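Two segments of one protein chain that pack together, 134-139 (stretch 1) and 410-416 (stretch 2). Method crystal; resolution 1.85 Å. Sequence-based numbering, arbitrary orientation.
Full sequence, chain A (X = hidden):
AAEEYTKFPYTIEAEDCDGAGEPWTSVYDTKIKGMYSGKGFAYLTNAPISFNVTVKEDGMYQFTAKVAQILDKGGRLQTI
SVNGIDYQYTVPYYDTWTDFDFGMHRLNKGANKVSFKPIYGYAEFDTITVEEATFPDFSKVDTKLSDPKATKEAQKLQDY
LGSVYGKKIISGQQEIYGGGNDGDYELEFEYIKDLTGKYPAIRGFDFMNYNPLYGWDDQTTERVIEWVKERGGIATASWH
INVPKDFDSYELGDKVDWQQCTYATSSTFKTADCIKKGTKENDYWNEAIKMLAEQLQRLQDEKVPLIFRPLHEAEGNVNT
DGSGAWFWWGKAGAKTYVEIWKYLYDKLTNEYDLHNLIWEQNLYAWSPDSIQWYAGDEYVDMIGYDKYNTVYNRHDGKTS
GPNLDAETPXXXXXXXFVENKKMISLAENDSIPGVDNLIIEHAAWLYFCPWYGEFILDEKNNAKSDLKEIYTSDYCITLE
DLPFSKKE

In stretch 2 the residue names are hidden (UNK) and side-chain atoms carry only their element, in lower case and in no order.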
# COMPACT_ATOMS: atom_id res chain seq x y z
N THR A 134 -15.77 -1.45 -14.11
CA THR A 134 -16.65 -1.40 -12.96
C THR A 134 -15.78 -1.51 -11.71
O THR A 134 -14.88 -2.36 -11.65
CB THR A 134 -17.70 -2.52 -12.98
OG1 THR A 134 -17.05 -3.79 -12.90
CG2 THR A 134 -18.52 -2.45 -14.26
N PHE A 135 -16.03 -0.66 -10.73
CA PHE A 135 -15.14 -0.56 -9.58
C PHE A 135 -15.77 -1.16 -8.33
O PHE A 135 -16.99 -1.25 -8.23
CB PHE A 135 -14.76 0.90 -9.35
CG PHE A 135 -14.21 1.58 -10.57
CD1 PHE A 135 -12.88 1.40 -10.94
CD2 PHE A 135 -15.02 2.37 -11.37
CE1 PHE A 135 -12.37 2.02 -12.07
CE2 PHE A 135 -14.51 2.99 -12.50
CZ PHE A 135 -13.19 2.81 -12.85
N PRO A 136 -14.92 -1.60 -7.38
CA PRO A 136 -15.41 -2.12 -6.10
C PRO A 136 -16.28 -1.10 -5.37
O PRO A 136 -16.02 0.10 -5.45
CB PRO A 136 -14.12 -2.38 -5.32
CG PRO A 136 -13.10 -2.64 -6.37
CD PRO A 136 -13.46 -1.73 -7.51
N ASP A 137 -17.32 -1.58 -4.69
CA ASP A 137 -18.14 -0.71 -3.86
C ASP A 137 -17.41 -0.41 -2.56
O ASP A 137 -17.49 -1.19 -1.60
CB ASP A 137 -19.51 -1.34 -3.59
CG ASP A 137 -20.52 -0.35 -3.06
OD1 ASP A 137 -20.12 0.69 -2.48
OD2 ASP A 137 -21.74 -0.60 -3.21
N PHE A 138 -16.69 0.70 -2.53
CA PHE A 138 -15.89 1.07 -1.37
C PHE A 138 -16.76 1.46 -0.17
O PHE A 138 -16.35 1.30 0.98
CB PHE A 138 -14.94 2.23 -1.71
CG PHE A 138 -13.98 1.91 -2.82
CD1 PHE A 138 -12.98 0.96 -2.64
CD2 PHE A 138 -14.05 2.57 -4.03
CE1 PHE A 138 -12.09 0.67 -3.65
CE2 PHE A 138 -13.16 2.29 -5.05
CZ PHE A 138 -12.18 1.34 -4.86
N SER A 139 -17.96 1.95 -0.45
CA SER A 139 -18.87 2.39 0.60
C SER A 139 -19.45 1.22 1.38
O SER A 139 -19.94 1.38 2.49
CB SER A 139 -20.00 3.24 0.01
OG SER A 139 -20.85 2.45 -0.81
N UNK A 410 -0.80 -1.36 -7.87
CA UNK A 410 -0.43 -1.69 -6.50
C UNK A 410 -1.65 -1.61 -5.59
O UNK A 410 -1.86 -2.48 -4.74
c UNK A 410 1.97 -0.93 -6.75
c UNK A 410 0.67 -0.75 -5.95
c UNK A 410 0.93 -1.02 -4.47
c UNK A 410 3.12 -0.08 -6.25
N UNK A 411 -2.46 -0.58 -5.78
CA UNK A 411 -3.66 -0.41 -4.98
C UNK A 411 -4.59 -1.62 -5.11
O UNK A 411 -5.04 -2.18 -4.10
c UNK A 411 -6.94 1.67 -2.67
c UNK A 411 -8.12 0.84 -4.58
c UNK A 411 -8.13 1.33 -3.29
c UNK A 411 -4.42 0.86 -5.37
c UNK A 411 -5.74 1.52 -3.35
c UNK A 411 -5.72 1.03 -4.64
c UNK A 411 -6.92 0.70 -5.25
N UNK A 412 -4.85 -2.05 -6.33
CA UNK A 412 -5.81 -3.13 -6.54
C UNK A 412 -5.22 -4.51 -6.24
O UNK A 412 -5.96 -5.44 -5.93
c UNK A 412 -8.69 -2.15 -7.56
o UNK A 412 -10.27 1.03 -8.33
c UNK A 412 -8.06 0.24 -8.77
c UNK A 412 -7.41 -1.98 -8.08
c UNK A 412 -9.32 0.04 -8.25
c UNK A 412 -9.64 -1.16 -7.64
c UNK A 412 -7.11 -0.76 -8.68
c UNK A 412 -6.38 -3.07 -7.96
N UNK A 413 -3.90 -4.63 -6.31
CA UNK A 413 -3.24 -5.85 -5.87
C UNK A 413 -3.44 -6.02 -4.36
O UNK A 413 -3.81 -7.10 -3.88
c UNK A 413 -1.74 -5.84 -6.20
o UNK A 413 -1.56 -5.84 -7.62
c UNK A 413 -1.05 -7.07 -5.61
N UNK A 414 -3.20 -4.95 -3.61
CA UNK A 414 -3.41 -4.95 -2.17
C UNK A 414 -4.89 -5.14 -1.83
O UNK A 414 -5.22 -5.82 -0.85
c UNK A 414 -0.99 -2.07 -1.07
c UNK A 414 -1.38 -3.44 -1.61
c UNK A 414 -0.67 -4.54 -0.84
c UNK A 414 -2.90 -3.64 -1.55
N UNK A 415 -5.77 -4.56 -2.63
CA UNK A 415 -7.21 -4.67 -2.39
C UNK A 415 -7.66 -6.12 -2.50
O UNK A 415 -8.41 -6.62 -1.66
c UNK A 415 -9.52 -3.75 -3.22
c UNK A 415 -10.04 -2.35 -3.52
c UNK A 415 -10.19 -4.76 -4.14
c UNK A 415 -7.99 -3.79 -3.37
N UNK A 416 -7.21 -6.79 -3.54
CA UNK A 416 -7.57 -8.18 -3.74
C UNK A 416 -6.91 -9.10 -2.72
O UNK A 416 -7.45 -10.15 -2.40
n UNK A 416 -7.74 -6.99 -6.90
c UNK A 416 -8.20 -8.01 -6.18
o UNK A 416 -9.34 -8.45 -6.31
c UNK A 416 -7.25 -8.61 -5.17

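Position 410 opens the helical stretch with four side-chain carbons and no heteroatom. The chain forks at its first carbon, and one arm is two carbons long. It stays out of reach of stretch 1. The branching identifies Ile-410, and its contribution here is made by the backbone, where its O accepts a hydrogen bond from N of position 414 at 3.0 Å.

Position 411 carries one carbon followed by a ring of six carbons, and a ring carbon lies 4.0 Å from CE1 of Phe-138. No oxygen is attached to the ring, so the residue is a phenylalanine and not a tyrosine: Phe-411. Its CA-to-CB bond points toward stretch 1, and with chi1 in the t rotamer the ring extends until its CZ makes this contact. CE1 of Phe-138 sits at the edge of the Phe-411 ring, near its plane.

Position 412 has the same carbon and six-membered ring, but here the ring bears an oxygen. The oxygen lies 3.7 Å from CD1 of Phe-135 and 4.0 Å from CZ of Phe-138, and a ring carbon meets CD of Pro-136 at 3.9 Å. The residue is Tyr-412. Its CA-to-CB bond runs sideways, yet the end of the side chain comes nearer to stretch 1. The ring carbon facing Pro-136 is CE1, an approach to the edge of the tyrosine ring. The hydroxyl makes no hydrogen bond across the contact; it is satisfied elsewhere in the structure.

At position 413 a single carbon carries one oxygen and one carbon, and the side chain does not reach stretch 1. This is the branched pattern of Thr-413.

Position 414 shows four carbons forked at the second, a leucine pattern that differs from position 410 in where the branch falls. The position is buried, but its side chain does not reach stretch 1. It is Leu-414.

Position 415 repeats the four carbons and the fork at the second, but its CA-to-CB bond points toward stretch 1. A terminal carbon approaches CE1 of Phe-138 to 3.7 Å, at the edge of that ring, and CG of Pro-136 to 4.2 Å. The residue is Leu-415, and the carbon is CD1. One methyl group thus touches both residues.

Position 416 has two carbons, the second carrying one oxygen and one nitrogen, and the side chain makes no contact with stretch 1. The nitrogen marks an amide, and the residue is Asn-416. Its ND2 donates to O of Tyr-412 at 2.6 Å, an oxygen that also accepts the backbone N of Asn-416 at 3.0 Å.

The contact is small, burying 200 Å² in total, and no hydrogen bond crosses it. Helical spacing accounts for its pattern: positions 411, 412 and 415 bring their side chains to stretch 1, while the other four do not touch it. Against them the irregular stretch 1 sets Phe-135, Pro-136 and Phe-138. Pro-136 touches Tyr-412 and Leu-415, whereas Phe-138 reaches all three helical residues, so apolar packing, largely at ring edges, together with van der Waals contacts of the Tyr-412 hydroxyl to Phe-135 and Phe-138, joins the two segments.

Stretch 2 410-416: IFYTLLN
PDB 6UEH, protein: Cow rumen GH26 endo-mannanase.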